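Local structure of putative cell invasion protein with MAC/Perforin domain (Bacteroides thetaiotaomicron VPI-5482, 3KK7) at residues 379-384 against 430-435; 391-396 against 418-423; 397-402 against 407-412; 22-27 against 438-443. The protein is of unknown biochemical function but carries a MACPF domain of the membrane-attack complex/perforin family and may take part in cell invasion. All coordinates share one frame; numbering follows the deposited sequence.

Overall arrangement
All four contacts lie on the same side of the chain's centre. Interactions 1 to 3 lie wholly within the region matching the MACPF D2 family; interaction 4 brings the N-terminal strand 22-25 to the same mixed β-sheet and to the later turns of helix 429-443. Interaction 3 is the sheet hairpin 392-401/407-411; interaction 2 sets helix 420-424 against the earlier part of the same first strand; interaction 1 lays helix 429-443 against strand 376-386. Centres of interactions 1 and 2 are about 10 Å apart, those of interactions 2 and 4 about 23 Å. Along the chain, interaction 4 spans the other three, so the N-terminal strand joins a unit built roughly 350 residues later.

Interaction 1. Residues 379-384 against 430-435; sequences IIKMYI and ATFLTK
The aromatic ring of F432 brings helix 430-435 to strand 379-384, reaching both I379 and K381; no hydrogen bond links the two segments. At A430, on the exposed side of the helix, the carbonyl A430 O is gripped twice from one residue: T434 N lies 3.2 Å from it and T434 OG1 3.1 Å, the two donors coming from opposite faces of its plane. T431 OG1 bonds back to A425 O. F432 then points inward. Its CG is anti to the backbone N (chi1 -172°), which carries the ring off the helix toward the strand. F432 CZ stands 3.7 Å from I379 O, while F432 CD1 is 4.1 Å from K381 CE. Both approach the ring obliquely. The extended K381 chain passes the ring on its way to P455 O, which NZ hydrogen-bonds, so the methylenes supply the apolar contact and the amine is held beyond it. I396, A453 and P455 also touch the F432 ring. T434 follows on the exposed side, and K435 leads its amine away from the strand after touching I396. Beyond K435, S436, I439 and K440 of the same helix touch the I379 side chain. A helix lying on a mixed β-sheet with an aromatic residue inserted between the two layers is a plain α/β packing, here within the D2 domain.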
loop_
_atom_site.group_PDB
_atom_site.type_symbol
_atom_site.label_atom_id
_atom_site.label_comp_id
_atom_site.label_asym_id
_atom_site.label_seq_id
_atom_site.Cartn_x
_atom_site.Cartn_y
_atom_site.Cartn_z
ATOM N N ILE A 379 -13.264 26.186 -11.528
ATOM C CA ILE A 379 -12.604 27.489 -11.374
ATOM C C ILE A 379 -13.078 28.039 -10.031
ATOM O O ILE A 379 -14.252 28.411 -9.874
ATOM C CB ILE A 379 -12.962 28.484 -12.511
ATOM C CG1 ILE A 379 -12.619 27.882 -13.887
ATOM C CG2 ILE A 379 -12.228 29.811 -12.298
ATOM C CD1 ILE A 379 -13.482 28.381 -15.023
ATOM N N ILE A 380 -12.178 28.066 -9.058
ATOM C CA ILE A 380 -12.550 28.449 -7.716
ATOM C C ILE A 380 -11.498 29.380 -7.147
ATOM O O ILE A 380 -10.678 29.902 -7.881
ATOM C CB ILE A 380 -12.762 27.196 -6.831
ATOM C CG1 ILE A 380 -11.489 26.337 -6.777
ATOM C CG2 ILE A 380 -13.936 26.379 -7.364
ATOM C CD1 ILE A 380 -11.423 25.385 -5.587
ATOM N N LYS A 381 -11.538 29.590 -5.840
ATOM C CA LYS A 381 -10.679 30.544 -5.177
ATOM C C LYS A 381 -9.588 29.831 -4.393
ATOM O O LYS A 381 -9.865 28.851 -3.712
ATOM C CB LYS A 381 -11.514 31.430 -4.254
ATOM C CG LYS A 381 -12.403 32.387 -5.010
ATOM C CD LYS A 381 -13.255 33.262 -4.082
ATOM C CE LYS A 381 -14.009 34.315 -4.881
ATOM N NZ LYS A 381 -15.292 34.726 -4.263
HETATM N N MSE A 382 -8.352 30.330 -4.512
HETATM C CA MSE A 382 -7.189 29.807 -3.784
HETATM C C MSE A 382 -6.675 30.872 -2.829
HETATM O O MSE A 382 -6.442 32.014 -3.222
HETATM C CB MSE A 382 -6.076 29.409 -4.752
HETATM C CG MSE A 382 -4.872 28.730 -4.123
HETATM SE SE MSE A 382 -3.436 28.651 -5.450
HETATM C CE MSE A 382 -1.862 29.039 -4.323
ATOM N N TYR A 383 -6.528 30.482 -1.568
ATOM C CA TYR A 383 -6.087 31.385 -0.523
ATOM C C TYR A 383 -4.656 31.800 -0.791
ATOM O O TYR A 383 -3.831 30.965 -1.157
ATOM C CB TYR A 383 -6.187 30.692 0.835
ATOM C CG TYR A 383 -5.759 31.569 1.981
ATOM C CD1 TYR A 383 -6.533 32.658 2.367
ATOM C CD2 TYR A 383 -4.573 31.329 2.668
ATOM C CE1 TYR A 383 -6.147 33.482 3.415
ATOM C CE2 TYR A 383 -4.184 32.151 3.723
ATOM C CZ TYR A 383 -4.982 33.224 4.090
ATOM O OH TYR A 383 -4.616 34.038 5.134
ATOM N N ILE A 384 -4.370 33.088 -0.633
ATOM C CA ILE A 384 -3.023 33.613 -0.868
ATOM C C ILE A 384 -2.470 34.179 0.431
ATOM O O ILE A 384 -1.463 33.682 0.930
ATOM C CB ILE A 384 -2.963 34.698 -1.989
ATOM C CG1 ILE A 384 -3.443 34.131 -3.326
ATOM C CG2 ILE A 384 -1.527 35.222 -2.148
ATOM C CD1 ILE A 384 -2.562 33.000 -3.885
ATOM N N ALA A 430 -18.585 40.440 -10.204
ATOM C CA ALA A 430 -18.366 40.928 -11.576
ATOM C C ALA A 430 -16.993 40.543 -12.140
ATOM O O ALA A 430 -16.882 40.141 -13.305
ATOM C CB ALA A 430 -18.566 42.480 -11.645
ATOM N N THR A 431 -15.951 40.697 -11.325
ATOM C CA THR A 431 -14.597 40.304 -11.736
ATOM C C THR A 431 -14.505 38.762 -11.775
ATOM O O THR A 431 -13.811 38.203 -12.624
ATOM C CB THR A 431 -13.501 40.912 -10.809
ATOM O OG1 THR A 431 -13.976 42.138 -10.249
ATOM C CG2 THR A 431 -12.208 41.198 -11.576
ATOM N N PHE A 432 -15.221 38.082 -10.877
ATOM C CA PHE A 432 -15.222 36.619 -10.865
ATOM C C PHE A 432 -15.815 36.102 -12.187
ATOM O O PHE A 432 -15.212 35.232 -12.834
ATOM C CB PHE A 432 -15.972 36.063 -9.638
ATOM C CG PHE A 432 -15.835 34.566 -9.467
ATOM C CD1 PHE A 432 -14.718 34.021 -8.865
ATOM C CD2 PHE A 432 -16.823 33.708 -9.911
ATOM C CE1 PHE A 432 -14.589 32.638 -8.714
ATOM C CE2 PHE A 432 -16.704 32.341 -9.758
ATOM C CZ PHE A 432 -15.587 31.802 -9.165
ATOM N N LEU A 433 -16.966 36.669 -12.576
ATOM C CA LEU A 433 -17.620 36.421 -13.882
ATOM C C LEU A 433 -16.596 36.487 -15.012
ATOM O O LEU A 433 -16.392 35.495 -15.715
ATOM C CB LEU A 433 -18.748 37.467 -14.131
ATOM C CG LEU A 433 -19.767 37.463 -15.309
ATOM C CD1 LEU A 433 -20.694 38.712 -15.184
ATOM C CD2 LEU A 433 -19.158 37.411 -16.737
ATOM N N THR A 434 -15.949 37.649 -15.150
ATOM C CA THR A 434 -15.003 37.948 -16.239
ATOM C C THR A 434 -13.791 37.011 -16.261
ATOM O O THR A 434 -13.338 36.581 -17.330
ATOM C CB THR A 434 -14.473 39.419 -16.126
ATOM O OG1 THR A 434 -15.581 40.327 -16.063
ATOM C CG2 THR A 434 -13.558 39.794 -17.306
ATOM N N LYS A 435 -13.256 36.719 -15.079
ATOM C CA LYS A 435 -12.053 35.890 -14.974
ATOM C C LYS A 435 -12.388 34.437 -15.200
ATOM O O LYS A 435 -11.709 33.765 -15.977
ATOM C CB LYS A 435 -11.362 36.058 -13.615
ATOM C CG LYS A 435 -10.404 37.240 -13.558
ATOM C CD LYS A 435 -10.251 37.780 -12.136
ATOM C CE LYS A 435 -9.074 38.749 -12.035
ATOM N NZ LYS A 435 -7.793 38.029 -11.786
#

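Interaction 2. Residues 391-396 against 418-423; sequences EKLYDI and QSDEEL
The backbones of L393 and L423 come close, with 5.8 Å between L393 CA and L423 CA, and the carbonyls Y394 O and L423 O face each other at 3.3 Å, two acceptors that share no bond; N426 ND2 donates to Y394 O instead. The leucines carry the apolar part of the contact, L393 CB lying 4.0 Å from L423 CB. L423 CD2 rests 3.9 Å from Y394 O. With its CG anti to the carbonyl carbon (chi1 -58°), L393 extends its branches to D420: CD1 is 3.3 Å from D420 OD1, and CD2 meets the main-chain oxygen D420 O. The two side chains cross at about a right angle. Strand 392-396 belongs to the antiparallel pair made with strand 376-386, and the short helix containing L423 lies against it, an α/β layering of the D2 domain. D420 OD1, although beside a methyl group, makes a salt bridge to R385 NH2 on the neighbouring strand, which also donates a hydrogen bond to Q418 O. E422 N bonds S419 O at 2.8 Å, and the E422 carboxylate takes weak bonds from Q418 NE2 and S419 OG.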
loop_
_atom_site.group_PDB
_atom_site.type_symbol
_atom_site.label_atom_id
_atom_site.label_comp_id
_atom_site.label_asym_id
_atom_site.label_seq_id
_atom_site.Cartn_x
_atom_site.Cartn_y
_atom_site.Cartn_z
ATOM N N GLU A 391 -7.962 40.618 6.427
ATOM C CA GLU A 391 -8.930 40.045 5.497
ATOM C C GLU A 391 -8.300 38.946 4.630
ATOM O O GLU A 391 -7.201 39.122 4.073
ATOM C CB GLU A 391 -9.528 41.168 4.639
ATOM C CG GLU A 391 -10.369 40.741 3.438
ATOM C CD GLU A 391 -11.118 41.912 2.811
ATOM O OE1 GLU A 391 -11.021 43.054 3.333
ATOM O OE2 GLU A 391 -11.816 41.690 1.798
ATOM N N LYS A 392 -9.003 37.819 4.512
ATOM C CA LYS A 392 -8.537 36.758 3.640
ATOM C C LYS A 392 -8.652 37.199 2.180
ATOM O O LYS A 392 -9.692 37.716 1.751
ATOM C CB LYS A 392 -9.285 35.463 3.895
ATOM C CG LYS A 392 -8.960 34.844 5.245
ATOM C CD LYS A 392 -9.345 33.359 5.251
ATOM C CE LYS A 392 -8.961 32.628 6.546
ATOM N NZ LYS A 392 -10.026 32.753 7.592
ATOM N N LEU A 393 -7.546 37.019 1.449
ATOM C CA LEU A 393 -7.426 37.388 0.031
ATOM C C LEU A 393 -7.145 36.157 -0.827
ATOM O O LEU A 393 -6.314 35.310 -0.473
ATOM C CB LEU A 393 -6.285 38.372 -0.172
ATOM C CG LEU A 393 -6.340 39.680 0.593
ATOM C CD1 LEU A 393 -4.997 40.395 0.404
ATOM C CD2 LEU A 393 -7.513 40.512 0.098
ATOM N N TYR A 394 -7.818 36.100 -1.975
ATOM C CA TYR A 394 -7.828 34.922 -2.810
ATOM C C TYR A 394 -7.510 35.220 -4.269
ATOM O O TYR A 394 -7.811 36.298 -4.770
ATOM C CB TYR A 394 -9.213 34.314 -2.752
ATOM C CG TYR A 394 -9.647 33.834 -1.393
ATOM C CD1 TYR A 394 -9.351 32.535 -0.966
ATOM C CD2 TYR A 394 -10.374 34.658 -0.542
ATOM C CE1 TYR A 394 -9.765 32.074 0.280
ATOM C CE2 TYR A 394 -10.800 34.206 0.700
ATOM C CZ TYR A 394 -10.496 32.913 1.105
ATOM O OH TYR A 394 -10.904 32.456 2.335
ATOM N N ASP A 395 -6.892 34.243 -4.934
ATOM C CA ASP A 395 -6.727 34.234 -6.379
ATOM C C ASP A 395 -7.826 33.318 -6.940
ATOM O O ASP A 395 -8.378 32.481 -6.223
ATOM C CB ASP A 395 -5.328 33.713 -6.757
ATOM C CG ASP A 395 -4.972 33.933 -8.248
ATOM O OD1 ASP A 395 -5.691 34.677 -8.942
ATOM O OD2 ASP A 395 -3.955 33.377 -8.730
ATOM N N ILE A 396 -8.154 33.495 -8.216
ATOM C CA ILE A 396 -9.123 32.643 -8.901
ATOM C C ILE A 396 -8.307 31.705 -9.757
ATOM O O ILE A 396 -7.486 32.142 -10.551
ATOM C CB ILE A 396 -10.074 33.461 -9.777
ATOM C CG1 ILE A 396 -10.859 34.441 -8.909
ATOM C CG2 ILE A 396 -11.038 32.552 -10.534
ATOM C CD1 ILE A 396 -11.607 35.501 -9.707
ATOM N N GLN A 418 0.730 40.564 -6.519
ATOM C CA GLN A 418 -0.355 41.509 -6.737
ATOM C C GLN A 418 -0.715 42.243 -5.450
ATOM O O GLN A 418 -0.605 41.700 -4.352
ATOM C CB GLN A 418 -1.578 40.803 -7.320
ATOM C CG GLN A 418 -1.286 40.004 -8.598
ATOM C CD GLN A 418 -2.544 39.663 -9.386
ATOM O OE1 GLN A 418 -3.134 38.595 -9.213
ATOM N NE2 GLN A 418 -2.966 40.586 -10.250
ATOM N N SER A 419 -1.137 43.487 -5.603
ATOM C CA SER A 419 -1.476 44.340 -4.480
ATOM C C SER A 419 -2.788 43.905 -3.866
ATOM O O SER A 419 -3.730 43.565 -4.586
ATOM C CB SER A 419 -1.640 45.781 -4.953
ATOM O OG SER A 419 -2.809 45.905 -5.749
ATOM N N ASP A 420 -2.855 43.960 -2.540
ATOM C CA ASP A 420 -4.077 43.667 -1.789
ATOM C C ASP A 420 -5.386 43.947 -2.561
ATOM O O ASP A 420 -6.226 43.058 -2.699
ATOM C CB ASP A 420 -4.073 44.445 -0.460
ATOM C CG ASP A 420 -3.295 43.733 0.654
ATOM O OD1 ASP A 420 -2.602 42.705 0.393
ATOM O OD2 ASP A 420 -3.396 44.214 1.814
ATOM N N GLU A 421 -5.543 45.166 -3.083
ATOM C CA GLU A 421 -6.828 45.597 -3.679
ATOM C C GLU A 421 -7.204 44.808 -4.926
ATOM O O GLU A 421 -8.383 44.581 -5.185
ATOM C CB GLU A 421 -6.836 47.111 -3.968
ATOM C CG GLU A 421 -7.040 48.000 -2.708
ATOM C CD GLU A 421 -5.886 47.911 -1.676
ATOM O OE1 GLU A 421 -4.762 47.491 -2.042
ATOM O OE2 GLU A 421 -6.104 48.265 -0.492
ATOM N N GLU A 422 -6.201 44.377 -5.682
ATOM C CA GLU A 422 -6.433 43.521 -6.841
ATOM C C GLU A 422 -7.026 42.175 -6.422
ATOM O O GLU A 422 -8.086 41.764 -6.910
ATOM C CB GLU A 422 -5.132 43.289 -7.596
ATOM C CG GLU A 422 -4.549 44.544 -8.219
ATOM C CD GLU A 422 -3.213 44.283 -8.894
ATOM O OE1 GLU A 422 -2.943 43.100 -9.234
ATOM O OE2 GLU A 422 -2.441 45.255 -9.090
ATOM N N LEU A 423 -6.334 41.501 -5.507
ATOM C CA LEU A 423 -6.776 40.203 -4.979
ATOM C C LEU A 423 -8.170 40.276 -4.350
ATOM O O LEU A 423 -8.987 39.382 -4.557
ATOM C CB LEU A 423 -5.754 39.653 -3.962
ATOM C CG LEU A 423 -4.336 39.308 -4.465
ATOM C CD1 LEU A 423 -3.345 39.238 -3.311
ATOM C CD2 LEU A 423 -4.319 38.002 -5.264
#

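Interaction 3. Residues 397-402 against 407-412; sequences VPVLNT and KLIFSN
A β-hairpin of the mixed sheet brings strand 397-401 antiparallel to strand 407-411. L400 and L408 are a hydrogen-bonded pair: L408 N to L400 O is 2.8 Å and nearly straight (175°), and L400 N meets L408 O from above the carbonyl plane. F410 N adds a bond to P398 O at 3.0 Å. On the face of V399 and I409 the two side chains lie side by side, V399 CG2 3.9 Å from I409 CG1, and the valine reaches K407 too, V399 CG1 lying 3.6 Å from K407 CB. T402 CG2 packs 3.6 Å from L408 CD1, and F410 CZ reaches L400 CB. N401 and K407 lie side by side; K407 NZ is 3.0 Å from N401 OD1, in the carbonyl plane on a lone pair. E378 OE2 on the adjoining strand takes both a salt bridge from K407 NZ and a hydrogen bond from N401 ND2. With an alanine in place of K407, E378 would probably lose this charge partner and N401 OD1 the lysine's N-H. E378 thus probably offsets the lysine's charge, while N401 and K407 tie the loop end of the hairpin to strand 376-386.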
loop_
_atom_site.group_PDB
_atom_site.type_symbol
_atom_site.label_atom_id
_atom_site.label_comp_id
_atom_site.label_asym_id
_atom_site.label_seq_id
_atom_site.Cartn_x
_atom_site.Cartn_y
_atom_site.Cartn_z
ATOM N N VAL A 397 -8.570 30.419 -9.611
ATOM C CA VAL A 397 -7.728 29.368 -10.163
ATOM C C VAL A 397 -8.552 28.209 -10.792
ATOM O O VAL A 397 -9.578 27.798 -10.239
ATOM C CB VAL A 397 -6.831 28.835 -9.030
ATOM C CG1 VAL A 397 -6.557 27.397 -9.210
ATOM C CG2 VAL A 397 -5.522 29.636 -8.952
ATOM N N PRO A 398 -8.109 27.690 -11.956
ATOM C CA PRO A 398 -8.691 26.458 -12.458
ATOM C C PRO A 398 -8.051 25.279 -11.748
ATOM O O PRO A 398 -6.833 25.262 -11.594
ATOM C CB PRO A 398 -8.306 26.465 -13.933
ATOM C CG PRO A 398 -7.073 27.260 -14.004
ATOM C CD PRO A 398 -7.072 28.212 -12.864
ATOM N N VAL A 399 -8.867 24.318 -11.305
ATOM C CA VAL A 399 -8.367 23.115 -10.637
ATOM C C VAL A 399 -8.881 21.886 -11.377
ATOM O O VAL A 399 -10.073 21.627 -11.395
ATOM C CB VAL A 399 -8.805 23.060 -9.152
ATOM C CG1 VAL A 399 -8.291 21.800 -8.497
ATOM C CG2 VAL A 399 -8.301 24.265 -8.383
ATOM N N LEU A 400 -7.981 21.122 -11.995
ATOM C CA LEU A 400 -8.375 19.873 -12.652
ATOM C C LEU A 400 -8.591 18.786 -11.611
ATOM O O LEU A 400 -7.666 18.436 -10.878
ATOM C CB LEU A 400 -7.297 19.428 -13.621
ATOM C CG LEU A 400 -7.558 18.102 -14.341
ATOM C CD1 LEU A 400 -8.778 18.197 -15.294
ATOM C CD2 LEU A 400 -6.270 17.680 -15.053
ATOM N N ASN A 401 -9.818 18.276 -11.532
ATOM C CA ASN A 401 -10.124 17.103 -10.718
ATOM C C ASN A 401 -9.905 15.867 -11.582
ATOM O O ASN A 401 -10.576 15.724 -12.612
ATOM C CB ASN A 401 -11.553 17.129 -10.156
ATOM C CG ASN A 401 -11.679 17.999 -8.886
ATOM O OD1 ASN A 401 -12.099 17.518 -7.830
ATOM N ND2 ASN A 401 -11.303 19.283 -8.992
ATOM N N THR A 402 -8.970 14.996 -11.174
ATOM C CA THR A 402 -8.615 13.815 -11.958
ATOM C C THR A 402 -9.627 12.700 -11.754
ATOM O O THR A 402 -10.510 12.818 -10.932
ATOM C CB THR A 402 -7.197 13.301 -11.598
ATOM O OG1 THR A 402 -7.192 12.728 -10.278
ATOM C CG2 THR A 402 -6.182 14.435 -11.678
ATOM N N LYS A 407 -6.901 16.905 -6.843
ATOM C CA LYS A 407 -7.123 18.265 -7.300
ATOM C C LYS A 407 -5.798 18.880 -7.734
ATOM O O LYS A 407 -4.923 19.139 -6.912
ATOM C CB LYS A 407 -7.798 19.112 -6.205
ATOM C CG LYS A 407 -8.973 18.411 -5.537
ATOM C CD LYS A 407 -10.093 19.336 -5.091
ATOM C CE LYS A 407 -11.312 18.537 -4.612
ATOM N NZ LYS A 407 -12.593 18.962 -5.257
ATOM N N LEU A 408 -5.655 19.096 -9.040
ATOM C CA LEU A 408 -4.456 19.703 -9.601
ATOM C C LEU A 408 -4.738 21.188 -9.854
ATOM O O LEU A 408 -5.270 21.580 -10.899
ATOM C CB LEU A 408 -4.011 18.962 -10.876
ATOM C CG LEU A 408 -3.976 17.419 -10.785
ATOM C CD1 LEU A 408 -3.510 16.770 -12.099
ATOM C CD2 LEU A 408 -3.085 16.997 -9.637
ATOM N N ILE A 409 -4.387 21.997 -8.859
ATOM C CA ILE A 409 -4.534 23.448 -8.902
ATOM C C ILE A 409 -3.519 24.013 -9.884
ATOM O O ILE A 409 -2.333 23.799 -9.708
ATOM C CB ILE A 409 -4.226 24.084 -7.513
ATOM C CG1 ILE A 409 -5.019 23.426 -6.386
ATOM C CG2 ILE A 409 -4.547 25.558 -7.508
ATOM C CD1 ILE A 409 -4.511 23.806 -4.999
ATOM N N PHE A 410 -3.992 24.720 -10.913
ATOM C CA PHE A 410 -3.119 25.434 -11.877
ATOM C C PHE A 410 -2.883 26.851 -11.342
ATOM O O PHE A 410 -3.597 27.800 -11.681
ATOM C CB PHE A 410 -3.784 25.546 -13.240
ATOM C CG PHE A 410 -4.030 24.234 -13.938
ATOM C CD1 PHE A 410 -3.761 23.017 -13.358
ATOM C CD2 PHE A 410 -4.588 24.233 -15.199
ATOM C CE1 PHE A 410 -4.019 21.828 -14.049
ATOM C CE2 PHE A 410 -4.842 23.051 -15.885
ATOM C CZ PHE A 410 -4.557 21.855 -15.309
ATOM N N SER A 411 -1.872 26.989 -10.501
ATOM C CA SER A 411 -1.633 28.236 -9.782
ATOM C C SER A 411 -0.862 29.244 -10.588
ATOM O O SER A 411 -0.170 28.884 -11.543
ATOM C CB SER A 411 -0.882 27.951 -8.486
ATOM O OG SER A 411 -0.170 26.729 -8.600
ATOM N N ASN A 412 -1.002 30.513 -10.183
ATOM C CA ASN A 412 -0.258 31.651 -10.746
ATOM C C ASN A 412 0.696 32.141 -9.657
ATOM O O ASN A 412 0.289 32.878 -8.754
ATOM C CB ASN A 412 -1.208 32.790 -11.187
ATOM C CG ASN A 412 -2.338 32.306 -12.150
ATOM O OD1 ASN A 412 -2.622 31.095 -12.255
ATOM N ND2 ASN A 412 -2.993 33.266 -12.843
#

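Interaction 4. Residues 22-27 against 438-443; sequences IILQER and AIKDEK
A lysine methylene set against a main-chain carbonyl is the unusual feature here: K440 CE lies only 3.2 Å from L24 O, at a bend of the N-terminal strand. That strand is irregular at this point, since L24 and Q25 both face I451 in a classic β-bulge. The K440 side chain leaves helix 438-443 with CG anti to the backbone N (chi1 164°) and is bent at chi2 and again at chi4, which brings CE and NZ to the L24 carbonyl. Its stem does the apolar work: L24 CB stands 3.8 Å from K440 CG, and L24 CD1 is 3.8 Å from K440 CB. The two side chains cross at a slant. Further out, K440 NZ is 3.6 Å from Q25 CB. The Q25 amide is tied elsewhere, OE1 accepting from S444 OG and NE2 giving bonds to L449 O and Y447 O, so its rotation is set from both ends. I379 of the sheet touches both L24 and K440. Shortening the lysine to an alanine here is likely to take the CG methylene away from L24 CB and open a gap beside the L24 carbonyl, leaving only the CB contact. The contact therefore rests on the aliphatic part of a charged side chain laid on a leucine at the surface, and K440 NZ is 3.4 Å from L24 O, whose partial negative charge would probably favour the positive end.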
loop_
_atom_site.group_PDB
_atom_site.type_symbol
_atom_site.label_atom_id
_atom_site.label_comp_id
_atom_site.label_asym_id
_atom_site.label_seq_id
_atom_site.Cartn_x
_atom_site.Cartn_y
_atom_site.Cartn_z
ATOM N N ILE A 22 -21.865 26.886 -10.627
ATOM C CA ILE A 22 -22.487 27.181 -11.917
ATOM C C ILE A 22 -21.643 26.591 -13.064
ATOM O O ILE A 22 -20.413 26.758 -13.101
ATOM C CB ILE A 22 -22.772 28.715 -12.065
ATOM C CG1 ILE A 22 -23.956 28.967 -13.021
ATOM C CG2 ILE A 22 -21.532 29.483 -12.491
ATOM C CD1 ILE A 22 -25.383 28.827 -12.392
ATOM N N ILE A 23 -22.293 25.859 -13.971
ATOM C CA ILE A 23 -21.579 25.241 -15.077
ATOM C C ILE A 23 -21.216 26.301 -16.110
ATOM O O ILE A 23 -22.062 27.109 -16.484
ATOM C CB ILE A 23 -22.411 24.167 -15.807
ATOM C CG1 ILE A 23 -22.872 23.062 -14.848
ATOM C CG2 ILE A 23 -21.588 23.575 -16.940
ATOM C CD1 ILE A 23 -23.344 21.778 -15.562
ATOM N N LEU A 24 -19.971 26.303 -16.571
ATOM C CA LEU A 24 -19.570 27.176 -17.675
ATOM C C LEU A 24 -19.469 26.395 -18.982
ATOM O O LEU A 24 -19.553 26.985 -20.067
ATOM C CB LEU A 24 -18.253 27.911 -17.378
ATOM C CG LEU A 24 -18.228 28.889 -16.187
ATOM C CD1 LEU A 24 -17.069 29.887 -16.331
ATOM C CD2 LEU A 24 -19.560 29.628 -16.022
ATOM N N GLN A 25 -19.300 25.077 -18.886
ATOM C CA GLN A 25 -19.279 24.210 -20.066
ATOM C C GLN A 25 -19.807 22.841 -19.665
ATOM O O GLN A 25 -19.297 22.237 -18.722
ATOM C CB GLN A 25 -17.858 24.111 -20.657
ATOM C CG GLN A 25 -17.602 22.898 -21.567
ATOM C CD GLN A 25 -16.255 22.958 -22.310
ATOM O OE1 GLN A 25 -16.078 23.770 -23.204
ATOM N NE2 GLN A 25 -15.318 22.076 -21.950
ATOM N N GLU A 26 -20.849 22.371 -20.355
ATOM C CA GLU A 26 -21.333 21.001 -20.160
ATOM C C GLU A 26 -20.219 20.092 -20.690
ATOM O O GLU A 26 -19.519 20.463 -21.641
ATOM C CB GLU A 26 -22.626 20.723 -20.948
ATOM C CG GLU A 26 -23.834 21.669 -20.701
ATOM C CD GLU A 26 -24.748 21.221 -19.551
ATOM O OE1 GLU A 26 -24.255 21.073 -18.398
ATOM O OE2 GLU A 26 -25.967 21.046 -19.812
ATOM N N ARG A 27 -20.052 18.915 -20.107
ATOM C CA ARG A 27 -19.150 17.941 -20.706
ATOM C C ARG A 27 -19.650 17.661 -22.126
ATOM O O ARG A 27 -20.832 17.342 -22.320
ATOM C CB ARG A 27 -19.118 16.644 -19.894
ATOM C CG ARG A 27 -18.335 15.499 -20.547
ATOM C CD ARG A 27 -18.347 14.252 -19.650
ATOM N NE ARG A 27 -17.743 13.106 -20.327
ATOM C CZ ARG A 27 -16.441 12.935 -20.502
ATOM N NH1 ARG A 27 -15.570 13.819 -20.028
ATOM N NH2 ARG A 27 -16.006 11.872 -21.154
ATOM N N ALA A 438 -13.142 33.858 -18.694
ATOM C CA ALA A 438 -11.918 33.986 -19.509
ATOM C C ALA A 438 -11.075 32.704 -19.427
ATOM O O ALA A 438 -10.613 32.191 -20.459
ATOM C CB ALA A 438 -11.104 35.217 -19.082
ATOM N N ILE A 439 -10.910 32.184 -18.205
ATOM C CA ILE A 439 -10.231 30.897 -17.972
ATOM C C ILE A 439 -10.949 29.766 -18.704
ATOM O O ILE A 439 -10.319 28.955 -19.374
ATOM C CB ILE A 439 -10.153 30.547 -16.470
ATOM C CG1 ILE A 439 -9.092 31.389 -15.777
ATOM C CG2 ILE A 439 -9.817 29.086 -16.268
ATOM C CD1 ILE A 439 -9.122 31.231 -14.296
ATOM N N LYS A 440 -12.269 29.712 -18.585
ATOM C CA LYS A 440 -13.042 28.727 -19.339
ATOM C C LYS A 440 -12.776 28.876 -20.847
ATOM O O LYS A 440 -12.454 27.895 -21.499
ATOM C CB LYS A 440 -14.536 28.812 -18.989
ATOM C CG LYS A 440 -15.499 28.109 -19.970
ATOM C CD LYS A 440 -16.093 29.098 -21.005
ATOM C CE LYS A 440 -17.283 28.526 -21.761
ATOM N NZ LYS A 440 -16.990 27.151 -22.283
ATOM N N ASP A 441 -12.860 30.096 -21.386
ATOM C CA ASP A 441 -12.625 30.305 -22.829
ATOM C C ASP A 441 -11.274 29.727 -23.227
ATOM O O ASP A 441 -11.159 29.088 -24.269
ATOM C CB ASP A 441 -12.676 31.792 -23.226
ATOM C CG ASP A 441 -14.088 32.392 -23.144
ATOM O OD1 ASP A 441 -15.077 31.654 -22.911
ATOM O OD2 ASP A 441 -14.212 33.628 -23.315
ATOM N N GLU A 442 -10.258 29.945 -22.391
ATOM C CA GLU A 442 -8.928 29.378 -22.659
ATOM C C GLU A 442 -8.877 27.865 -22.536
ATOM O O GLU A 442 -8.618 27.168 -23.518
ATOM C CB GLU A 442 -7.827 30.012 -21.786
ATOM C CG GLU A 442 -6.991 31.078 -22.536
ATOM C CD GLU A 442 -6.240 30.488 -23.748
ATOM O OE1 GLU A 442 -5.588 29.410 -23.606
ATOM O OE2 GLU A 442 -6.318 31.102 -24.839
ATOM N N LYS A 443 -9.128 27.352 -21.337
ATOM C CA LYS A 443 -9.010 25.908 -21.113
ATOM C C LYS A 443 -9.924 25.101 -22.049
ATOM O O LYS A 443 -9.568 24.007 -22.497
ATOM C CB LYS A 443 -9.264 25.545 -19.636
ATOM C CG LYS A 443 -8.251 26.130 -18.615
ATOM C CD LYS A 443 -6.797 26.091 -19.114
ATOM C CE LYS A 443 -5.793 26.361 -17.998
ATOM N NZ LYS A 443 -4.537 26.890 -18.532
#